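Local coordinates for protein AcrH (Aeromonas hydrophila, PDB 3WXX) that acts as the type III secretion chaperone of the translocator protein AopB, binding it in a complex probably before the translocon is assembled, at residues A45-I48 with F49-L52; H57-A60 with R61-L64; R77-I80 with D81-Y85; I139-E142 with V143-K147. The protein carries 1 engineered substitution. All coordinates share one frame; numbering follows the deposited sequence.

Contact 1: A45-I48 with F49-L52; sequences AHKI and FQAL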
loop_
_atom_site.group_PDB
_atom_site.type_symbol
_atom_site.label_atom_id
_atom_site.label_comp_id
_atom_site.label_asym_id
_atom_site.label_seq_id
_atom_site.Cartn_x
_atom_site.Cartn_y
_atom_site.Cartn_z
ATOM N N ALA A 45 2.666 14.396 8.237
ATOM C CA ALA A 45 1.508 13.859 7.507
ATOM C C ALA A 45 1.807 12.425 7.032
ATOM O O ALA A 45 0.963 11.535 7.187
ATOM C CB ALA A 45 1.132 14.743 6.339
ATOM N N HIS A 46 3.007 12.209 6.493
ATOM C CA HIS A 46 3.420 10.864 6.125
ATOM C C HIS A 46 3.231 9.869 7.264
ATOM O O HIS A 46 2.665 8.815 7.062
ATOM C CB HIS A 46 4.848 10.844 5.625
ATOM C CG HIS A 46 5.271 9.516 5.092
ATOM N ND1 HIS A 46 6.141 8.697 5.765
ATOM C CD2 HIS A 46 4.914 8.846 3.977
ATOM C CE1 HIS A 46 6.309 7.585 5.084
ATOM N NE2 HIS A 46 5.588 7.656 3.985
ATOM N N LYS A 47 3.680 10.206 8.465
ATOM C CA LYS A 47 3.547 9.302 9.611
ATOM C C LYS A 47 2.099 8.991 9.924
ATOM O O LYS A 47 1.773 7.858 10.316
ATOM C CB LYS A 47 4.223 9.884 10.856
ATOM C CG LYS A 47 5.750 9.800 10.832
ATOM C CD LYS A 47 6.403 10.760 11.822
ATOM C CE LYS A 47 7.801 11.176 11.374
ATOM N NZ LYS A 47 8.122 12.560 11.828
ATOM N N ILE A 48 1.233 9.990 9.783
ATOM C CA ILE A 48 -0.198 9.797 10.023
ATOM C C ILE A 48 -0.790 8.854 8.991
ATOM O O ILE A 48 -1.399 7.827 9.335
ATOM C CB ILE A 48 -0.955 11.140 10.063
ATOM C CG1 ILE A 48 -0.539 11.921 11.305
ATOM C CG2 ILE A 48 -2.471 10.948 10.114
ATOM C CD1 ILE A 48 -0.819 13.395 11.196
ATOM N N PHE A 49 -0.539 9.130 7.727
ATOM C CA PHE A 49 -1.016 8.212 6.697
ATOM C C PHE A 49 -0.454 6.779 6.821
ATOM O O PHE A 49 -1.162 5.809 6.505
ATOM C CB PHE A 49 -0.826 8.810 5.317
ATOM C CG PHE A 49 -1.840 9.864 5.016
ATOM C CD1 PHE A 49 -3.151 9.508 4.764
ATOM C CD2 PHE A 49 -1.509 11.188 5.038
ATOM C CE1 PHE A 49 -4.115 10.458 4.536
ATOM C CE2 PHE A 49 -2.467 12.153 4.799
ATOM C CZ PHE A 49 -3.772 11.787 4.557
ATOM N N GLN A 50 0.771 6.627 7.313
ATOM C CA GLN A 50 1.277 5.291 7.551
ATOM C C GLN A 50 0.407 4.545 8.549
ATOM O O GLN A 50 0.246 3.338 8.439
ATOM C CB GLN A 50 2.697 5.314 8.078
ATOM C CG GLN A 50 3.743 5.742 7.072
ATOM C CD GLN A 50 5.120 5.776 7.703
ATOM O OE1 GLN A 50 5.439 6.684 8.444
ATOM N NE2 GLN A 50 5.910 4.738 7.465
ATOM N N ALA A 51 -0.098 5.242 9.560
ATOM C CA ALA A 51 -0.895 4.593 10.589
ATOM C C ALA A 51 -2.214 4.239 10.015
ATOM O O ALA A 51 -2.717 3.136 10.210
ATOM C CB ALA A 51 -1.084 5.515 11.778
ATOM N N LEU A 52 -2.803 5.177 9.301
ATOM C CA LEU A 52 -4.103 4.918 8.666
ATOM C C LEU A 52 -4.061 3.690 7.715
ATOM O O LEU A 52 -4.940 2.832 7.768
ATOM C CB LEU A 52 -4.551 6.157 7.889
ATOM C CG LEU A 52 -4.866 7.386 8.725
ATOM C CD1 LEU A 52 -5.006 8.632 7.883
ATOM C CD2 LEU A 52 -6.128 7.131 9.485
#
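Q50 runs extended across the ring of H46 one helical turn before it, and its atoms can be followed outward in order. CB lies beside the main chain, 3.5 Å from K47 O. CG sits over a face of the H46 imidazole, 4.0 Å from the ring centroid and 23° off its normal, which meets the criterion for a CH-pi contact, though the position is shifted toward the rim. CD follows at 3.4 Å from H46 CE1, with the amide plane inclined 29° to the ring. H46 presents that face because its CG stands anti to the backbone N (chi1 -174°), which brings the ring back toward Q50.

The scaffold is helix 42-55 of the all-helical tetratricopeptide-type fold of this chaperone family. Its i to i+4 bonds here include F49 N to A45 O at 2.9 Å and Q50 N to H46 O at 2.9 Å.

At the end of the amide, OE1 lies 3.4 Å from K47 CA and a similar distance from H46 ND1, at an angle too poor for a hydrogen bond. NE2 is hydrogen-bonded to V151 O of the AopB chain, so the amide serves the chaperone-translocator interface. On another side of the helix, the side chains of I48 and L52 lie side by side, pointing the same way, with I48 CG2 and L52 CD1 4.1 Å apart, and both residues also pack on L29 of helix 23-38.

Contact 2: H57-A60 with R61-L64; sequences HYEA and RFFL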
loop_
_atom_site.group_PDB
_atom_site.type_symbol
_atom_site.label_atom_id
_atom_site.label_comp_id
_atom_site.label_asym_id
_atom_site.label_seq_id
_atom_site.Cartn_x
_atom_site.Cartn_y
_atom_site.Cartn_z
ATOM N N HIS A 57 -6.295 -1.284 5.521
ATOM C CA HIS A 57 -5.391 -1.440 4.421
ATOM C C HIS A 57 -6.139 -1.660 3.124
ATOM O O HIS A 57 -5.561 -2.144 2.134
ATOM C CB HIS A 57 -4.359 -2.551 4.711
ATOM C CG HIS A 57 -4.942 -3.933 4.853
ATOM N ND1 HIS A 57 -5.397 -4.438 6.049
ATOM C CD2 HIS A 57 -5.088 -4.936 3.957
ATOM C CE1 HIS A 57 -5.801 -5.684 5.890
ATOM N NE2 HIS A 57 -5.608 -6.018 4.631
ATOM N N TYR A 58 -7.422 -1.310 3.151
ATOM C CA TYR A 58 -8.275 -1.298 1.942
ATOM C C TYR A 58 -8.750 0.101 1.509
ATOM O O TYR A 58 -9.258 0.212 0.424
ATOM C CB TYR A 58 -9.466 -2.259 2.073
ATOM C CG TYR A 58 -9.080 -3.709 2.366
ATOM C CD1 TYR A 58 -8.708 -4.603 1.344
ATOM C CD2 TYR A 58 -9.112 -4.194 3.669
ATOM C CE1 TYR A 58 -8.352 -5.936 1.640
ATOM C CE2 TYR A 58 -8.781 -5.499 3.976
ATOM C CZ TYR A 58 -8.393 -6.381 2.973
ATOM O OH TYR A 58 -8.058 -7.661 3.379
ATOM N N GLU A 59 -8.516 1.154 2.306
ATOM C CA GLU A 59 -8.872 2.547 1.915
ATOM C C GLU A 59 -7.897 3.182 0.940
ATOM O O GLU A 59 -6.820 3.629 1.351
ATOM C CB GLU A 59 -8.855 3.497 3.114
ATOM C CG GLU A 59 -10.128 3.608 3.890
ATOM C CD GLU A 59 -11.285 4.076 3.072
ATOM O OE1 GLU A 59 -11.416 5.284 2.900
ATOM O OE2 GLU A 59 -12.076 3.230 2.631
ATOM N N ALA A 60 -8.276 3.282 -0.327
ATOM C CA ALA A 60 -7.440 3.955 -1.304
ATOM C C ALA A 60 -7.007 5.321 -0.867
ATOM O O ALA A 60 -5.888 5.728 -1.164
ATOM C CB ALA A 60 -8.159 4.062 -2.625
ATOM N N ARG A 61 -7.869 6.082 -0.204
ATOM C CA ARG A 61 -7.506 7.491 0.062
ATOM C C ARG A 61 -6.405 7.621 1.110
ATOM O O ARG A 61 -5.569 8.517 1.008
ATOM C CB ARG A 61 -8.718 8.335 0.388
ATOM C CG ARG A 61 -9.188 8.242 1.807
ATOM C CD ARG A 61 -10.591 8.788 1.982
ATOM N NE ARG A 61 -11.223 8.066 3.088
ATOM C CZ ARG A 61 -11.649 8.583 4.234
ATOM N NH1 ARG A 61 -11.586 9.887 4.470
ATOM N NH2 ARG A 61 -12.161 7.773 5.147
ATOM N N PHE A 62 -6.325 6.690 2.047
ATOM C CA PHE A 62 -5.115 6.631 2.924
ATOM C C PHE A 62 -3.854 6.382 2.084
ATOM O O PHE A 62 -2.809 6.951 2.353
ATOM C CB PHE A 62 -5.237 5.553 4.011
ATOM C CG PHE A 62 -6.466 5.698 4.894
ATOM C CD1 PHE A 62 -7.265 6.833 4.839
ATOM C CD2 PHE A 62 -6.809 4.698 5.779
ATOM C CE1 PHE A 62 -8.368 6.963 5.664
ATOM C CE2 PHE A 62 -7.931 4.816 6.601
ATOM C CZ PHE A 62 -8.705 5.954 6.551
ATOM N N PHE A 63 -3.964 5.561 1.038
ATOM C CA PHE A 63 -2.848 5.363 0.113
ATOM C C PHE A 63 -2.608 6.532 -0.792
ATOM O O PHE A 63 -1.486 6.827 -1.127
ATOM C CB PHE A 63 -3.007 4.038 -0.636
ATOM C CG PHE A 63 -2.889 2.873 0.298
ATOM C CD1 PHE A 63 -1.598 2.394 0.688
ATOM C CD2 PHE A 63 -3.995 2.363 0.919
ATOM C CE1 PHE A 63 -1.470 1.370 1.612
ATOM C CE2 PHE A 63 -3.862 1.316 1.840
ATOM C CZ PHE A 63 -2.600 0.813 2.177
ATOM N N LEU A 64 -3.657 7.245 -1.136
ATOM C CA LEU A 64 -3.467 8.480 -1.865
ATOM C C LEU A 64 -2.674 9.466 -0.985
ATOM O O LEU A 64 -1.695 10.073 -1.424
ATOM C CB LEU A 64 -4.826 9.072 -2.278
ATOM C CG LEU A 64 -4.702 10.353 -3.088
ATOM C CD1 LEU A 64 -4.046 10.097 -4.428
ATOM C CD2 LEU A 64 -6.070 10.932 -3.301
#
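The F62 ring carries E59 on one face: E59 CB is 3.7 Å from the ring centroid, a CH-pi contact, and E59 CG continues across it, 3.7 Å from F62 CE2. The R61 guanidinium has F62 CE1 over one face, toward the rim, and receives E59 at its edge. R61 NE donates to E59 OE1 over 2.8 Å at an N-H...O angle of 173°, with the oxygen essentially in the guanidinium plane, whereas R61 NH2 adds only a weak bond of 3.4 Å to E59 OE1. With the planes 80° apart, OE1 alone takes both donors, so this is not a paired two-oxygen bridge. R61 CG sits between its backbone N and carbonyl carbon (chi1 82°), and the extended chain beyond brings NE beside E59. R61 NH2 is salt-bridged chiefly to E27; Y30 adds a cation-pi contact. F63 turns its edge to the main chain, with E59 O 3.1 Å from F63 CD2.

E59 O also receives weak bonds from the amides of F62 and F63, and L64 N donates to A60 O at 2.7 Å. Y58, further back, has been seen as a magnesium ligand in this protein, although no ion is bound to this chain. The geometry is that of a helix start, with E59 at the N-cap position of helix 60-72.

Contact 3: R77-I80 with D81-Y85; sequences RLAI and DSYSY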
loop_
_atom_site.group_PDB
_atom_site.type_symbol
_atom_site.label_atom_id
_atom_site.label_comp_id
_atom_site.label_asym_id
_atom_site.label_seq_id
_atom_site.Cartn_x
_atom_site.Cartn_y
_atom_site.Cartn_z
ATOM N N ARG A 77 9.913 7.159 -5.784
ATOM C CA ARG A 77 9.826 5.726 -5.998
ATOM C C ARG A 77 8.827 5.119 -5.014
ATOM O O ARG A 77 8.007 4.273 -5.370
ATOM C CB ARG A 77 11.216 5.112 -5.794
ATOM C CG ARG A 77 11.475 3.736 -6.317
ATOM C CD ARG A 77 11.126 3.558 -7.788
ATOM N NE ARG A 77 12.295 3.773 -8.627
ATOM C CZ ARG A 77 12.281 3.677 -9.955
ATOM N NH1 ARG A 77 11.143 3.390 -10.596
ATOM N NH2 ARG A 77 13.404 3.886 -10.642
ATOM N N LEU A 78 8.952 5.527 -3.753
ATOM C CA LEU A 78 8.095 5.039 -2.683
ATOM C C LEU A 78 6.669 5.533 -2.847
ATOM O O LEU A 78 5.733 4.868 -2.453
ATOM C CB LEU A 78 8.625 5.497 -1.326
ATOM C CG LEU A 78 10.001 4.990 -0.844
ATOM C CD1 LEU A 78 10.183 5.194 0.659
ATOM C CD2 LEU A 78 10.240 3.527 -1.197
ATOM N N ALA A 79 6.516 6.713 -3.437
ATOM C CA ALA A 79 5.202 7.254 -3.743
ATOM C C ALA A 79 4.484 6.431 -4.803
ATOM O O ALA A 79 3.288 6.139 -4.673
ATOM C CB ALA A 79 5.347 8.687 -4.193
ATOM N N ILE A 80 5.213 6.032 -5.853
ATOM C CA ILE A 80 4.647 5.145 -6.897
ATOM C C ILE A 80 4.132 3.859 -6.318
ATOM O O ILE A 80 3.076 3.380 -6.702
ATOM C CB ILE A 80 5.660 4.814 -7.969
ATOM C CG1 ILE A 80 6.024 6.071 -8.761
ATOM C CG2 ILE A 80 5.094 3.816 -8.933
ATOM C CD1 ILE A 80 7.429 6.102 -9.306
ATOM N N ASP A 81 4.853 3.320 -5.338
ATOM C CA ASP A 81 4.418 2.090 -4.651
ATOM C C ASP A 81 3.058 2.302 -3.983
ATOM O O ASP A 81 2.204 1.481 -4.079
ATOM C CB ASP A 81 5.408 1.687 -3.547
ATOM C CG ASP A 81 6.747 1.207 -4.057
ATOM O OD1 ASP A 81 6.889 0.695 -5.204
ATOM O OD2 ASP A 81 7.674 1.319 -3.233
ATOM N N SER A 82 2.880 3.407 -3.273
ATOM C CA SER A 82 1.611 3.716 -2.596
ATOM C C SER A 82 0.462 4.067 -3.577
ATOM O O SER A 82 -0.677 3.606 -3.433
ATOM C CB SER A 82 1.809 4.893 -1.636
ATOM O OG SER A 82 0.694 4.939 -0.775
ATOM N N TYR A 83 0.781 4.857 -4.590
ATOM C CA TYR A 83 -0.172 5.130 -5.638
ATOM C C TYR A 83 -0.590 3.836 -6.381
ATOM O O TYR A 83 -1.789 3.643 -6.703
ATOM C CB TYR A 83 0.411 6.143 -6.624
ATOM C CG TYR A 83 0.620 7.514 -6.078
ATOM C CD1 TYR A 83 -0.203 8.029 -5.083
ATOM C CD2 TYR A 83 1.612 8.327 -6.586
ATOM C CE1 TYR A 83 -0.030 9.324 -4.592
ATOM C CE2 TYR A 83 1.798 9.622 -6.096
ATOM C CZ TYR A 83 0.959 10.114 -5.099
ATOM O OH TYR A 83 1.103 11.382 -4.611
ATOM N N SER A 84 0.367 2.926 -6.578
ATOM C CA SER A 84 0.058 1.633 -7.178
ATOM C C SER A 84 -0.919 0.825 -6.294
ATOM O O SER A 84 -1.995 0.425 -6.747
ATOM C CB SER A 84 1.325 0.812 -7.461
ATOM O OG SER A 84 2.211 1.459 -8.398
ATOM N N TYR A 85 -0.586 0.595 -5.036
ATOM C CA TYR A 85 -1.526 -0.144 -4.191
ATOM C C TYR A 85 -2.867 0.586 -4.097
ATOM O O TYR A 85 -3.887 -0.022 -4.161
ATOM C CB TYR A 85 -0.970 -0.414 -2.791
ATOM C CG TYR A 85 -1.878 -1.241 -1.903
ATOM C CD1 TYR A 85 -1.839 -2.605 -1.947
ATOM C CD2 TYR A 85 -2.754 -0.655 -1.028
ATOM C CE1 TYR A 85 -2.643 -3.393 -1.135
ATOM C CE2 TYR A 85 -3.599 -1.424 -0.233
ATOM C CZ TYR A 85 -3.526 -2.807 -0.265
ATOM O OH TYR A 85 -4.367 -3.650 0.530
#
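I80 O is a shared acceptor within helix 76-89, one of the antiparallel helices of the tetratricopeptide-type fold, and this turn is the closely bonded part of the contact. It takes two bonds from the same residue, S84 N at 2.7 Å and S84 OG at 2.7 Å, arriving from opposite faces of the carbonyl plane. The hydroxyl stands above that plane, 41° out of it, so it does not follow a lone pair. With OG anti to the carbonyl carbon (chi1 -62°), the serine oxygen lies next to its own backbone N and can share the acceptor; S84 OG also bonds to S125 N of the AopB chain. Beside it, A79 CB meets the Y83 ring at CE2, 4.1 Å away, while Y83 N donates to A79 O over 2.8 Å; the Y83 hydroxyl is held by Q71.

Toward the start of the helix the fit is looser. R77 is exposed, its guanidinium paired with E109; D81 N to R77 O is a longer 3.3 Å bond, and S82 N to L78 O is weak. The D81 carboxylate is directed to the translocator by one oxygen, OD1 bonding to S125 OG of AopB. Its other oxygen, D81 OD2, lies 4.0 Å from L78 CD2.

Contact 4: I139-E142 with V143-K147; sequences IMLE and VVKTK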
loop_
_atom_site.group_PDB
_atom_site.type_symbol
_atom_site.label_atom_id
_atom_site.label_comp_id
_atom_site.label_asym_id
_atom_site.label_seq_id
_atom_site.Cartn_x
_atom_site.Cartn_y
_atom_site.Cartn_z
ATOM N N ILE A 139 -2.187 16.702 -21.645
ATOM C CA ILE A 139 -1.027 17.532 -21.938
ATOM C C ILE A 139 0.242 16.772 -21.596
ATOM O O ILE A 139 1.151 16.697 -22.420
ATOM C CB ILE A 139 -1.028 18.870 -21.181
ATOM C CG1 ILE A 139 -2.122 19.797 -21.693
ATOM C CG2 ILE A 139 0.307 19.600 -21.345
ATOM C CD1 ILE A 139 -2.270 21.062 -20.857
HETATM N N MSE A 140 0.319 16.261 -20.363
HETATM C CA MSE A 140 1.544 15.626 -19.858
HETATM C C MSE A 140 1.841 14.399 -20.658
HETATM O O MSE A 140 2.997 14.058 -20.903
HETATM C CB MSE A 140 1.371 15.229 -18.399
HETATM C CG MSE A 140 1.212 16.399 -17.449
HETATM SE SE MSE A 140 2.765 17.618 -17.605
HETATM C CE MSE A 140 4.295 16.452 -17.162
ATOM N N LEU A 141 0.789 13.729 -21.090
ATOM C CA LEU A 141 0.953 12.641 -22.029
ATOM C C LEU A 141 1.783 13.077 -23.240
ATOM O O LEU A 141 2.787 12.434 -23.546
ATOM C CB LEU A 141 -0.398 12.101 -22.461
ATOM C CG LEU A 141 -0.378 10.932 -23.425
ATOM C CD1 LEU A 141 0.577 9.836 -23.005
ATOM C CD2 LEU A 141 -1.783 10.360 -23.502
ATOM N N GLU A 142 1.404 14.190 -23.879
ATOM C CA GLU A 142 2.198 14.799 -24.988
ATOM C C GLU A 142 3.620 15.171 -24.619
ATOM O O GLU A 142 4.566 14.894 -25.343
ATOM C CB GLU A 142 1.518 16.061 -25.509
ATOM C CG GLU A 142 0.185 15.796 -26.179
ATOM C CD GLU A 142 0.267 14.634 -27.137
ATOM O OE1 GLU A 142 1.195 14.653 -27.991
ATOM O OE2 GLU A 142 -0.558 13.698 -26.972
ATOM N N VAL A 143 3.766 15.798 -23.471
ATOM C CA VAL A 143 5.063 16.195 -22.997
ATOM C C VAL A 143 5.948 14.974 -22.887
ATOM O O VAL A 143 7.138 15.033 -23.163
ATOM C CB VAL A 143 4.935 16.887 -21.627
ATOM C CG1 VAL A 143 6.275 17.051 -20.943
ATOM C CG2 VAL A 143 4.267 18.240 -21.820
ATOM N N VAL A 144 5.358 13.870 -22.448
ATOM C CA VAL A 144 6.122 12.662 -22.211
ATOM C C VAL A 144 6.451 12.023 -23.534
ATOM O O VAL A 144 7.591 11.717 -23.769
ATOM C CB VAL A 144 5.380 11.706 -21.267
ATOM C CG1 VAL A 144 5.934 10.293 -21.351
ATOM C CG2 VAL A 144 5.497 12.235 -19.845
ATOM N N LYS A 145 5.439 11.792 -24.379
ATOM C CA LYS A 145 5.659 11.245 -25.733
ATOM C C LYS A 145 6.744 12.012 -26.472
ATOM O O LYS A 145 7.567 11.421 -27.121
ATOM C CB LYS A 145 4.367 11.244 -26.555
ATOM C CG LYS A 145 3.454 10.065 -26.219
ATOM C CD LYS A 145 1.998 10.321 -26.576
ATOM C CE LYS A 145 1.763 10.469 -28.079
ATOM N NZ LYS A 145 0.331 10.232 -28.395
ATOM N N THR A 146 6.772 13.321 -26.332
ATOM C CA THR A 146 7.725 14.139 -27.060
ATOM C C THR A 146 9.132 14.069 -26.414
ATOM O O THR A 146 10.119 13.990 -27.107
ATOM C CB THR A 146 7.135 15.578 -27.247
ATOM O OG1 THR A 146 6.114 15.533 -28.262
ATOM C CG2 THR A 146 8.153 16.573 -27.653
ATOM N N LYS A 147 9.203 14.085 -25.085
ATOM C CA LYS A 147 10.461 13.909 -24.349
ATOM C C LYS A 147 11.031 12.509 -24.644
ATOM O O LYS A 147 12.244 12.306 -24.704
ATOM C CB LYS A 147 10.182 14.113 -22.845
ATOM C CG LYS A 147 11.388 14.360 -21.949
ATOM C CD LYS A 147 11.021 15.199 -20.715
ATOM C CE LYS A 147 11.521 16.647 -20.801
ATOM N NZ LYS A 147 10.838 17.605 -19.875
#
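E142 and K145 make the charged part of this contact, I139, M140 and L141 with V143 and the shaft of K145 the apolar part, and helical hydrogen bonds the rest. The ion pair is a long one: E142 OE2 and K145 NZ are 3.9 Å apart, beyond hydrogen-bonding range, and the two side chains lie side by side, pointing the same way, on the exposed surface of the helix. K145 reaches this position through a bend at chi3 (65°), while the glutamate is bent at chi2. The pairing is consistent with a modest electrostatic attraction between residues three apart.

Among apolar contacts, V143 sends its two methyls to different neighbours. CG2 meets I139 CG2 at 4.2 Å, and CG1 faces the terminal CE of selenomethionine M140 at 4.3 Å. The aliphatic part of K145 also takes part: its CD comes 3.9 Å from L141 CD1 where the two side chains cross. L141 offers that branch with CG anti to the backbone N (chi1 -179°), lying beside the carbonyl carbon. K145 thus makes apolar contact through its shaft and a long ion pair at its end.

The main-chain bonds are regular i to i+4 links. K145 N to L141 O, 2.9 Å at 178°, is nearly straight; V144 N to M140 O is 2.8 Å and T146 N to E142 O 2.9 Å.

All of this lies on the C-terminal helix 131-149, whose inner face packs on two earlier helices: M140 and V144 rest on F117 of helix 110-126 and L105 of helix 95-106, while L141 lies against E114 and Q121.

How the contacts relate
The four contacts follow one another along an all-helical chain, each within or at the start of one helix. Contacts 1 and 2 lie on the successive helices 42-55 and 60-72, with centres 11 Å apart, and touch where F49 and L52 pack on F62. Contact 2 meets contact 3, on helix 76-89, at a similar centre spacing; probable hydrogen bonds H57 O to Y85 OH and F63 O to S82 OG join them. Contact 4 stands apart on helix 131-149, about 21 Å from contact 3 and 33 Å from contact 1 between centres. AopB reaches contacts 1, 2 and 3, on three consecutive helices, but does not touch the segments of contact 4.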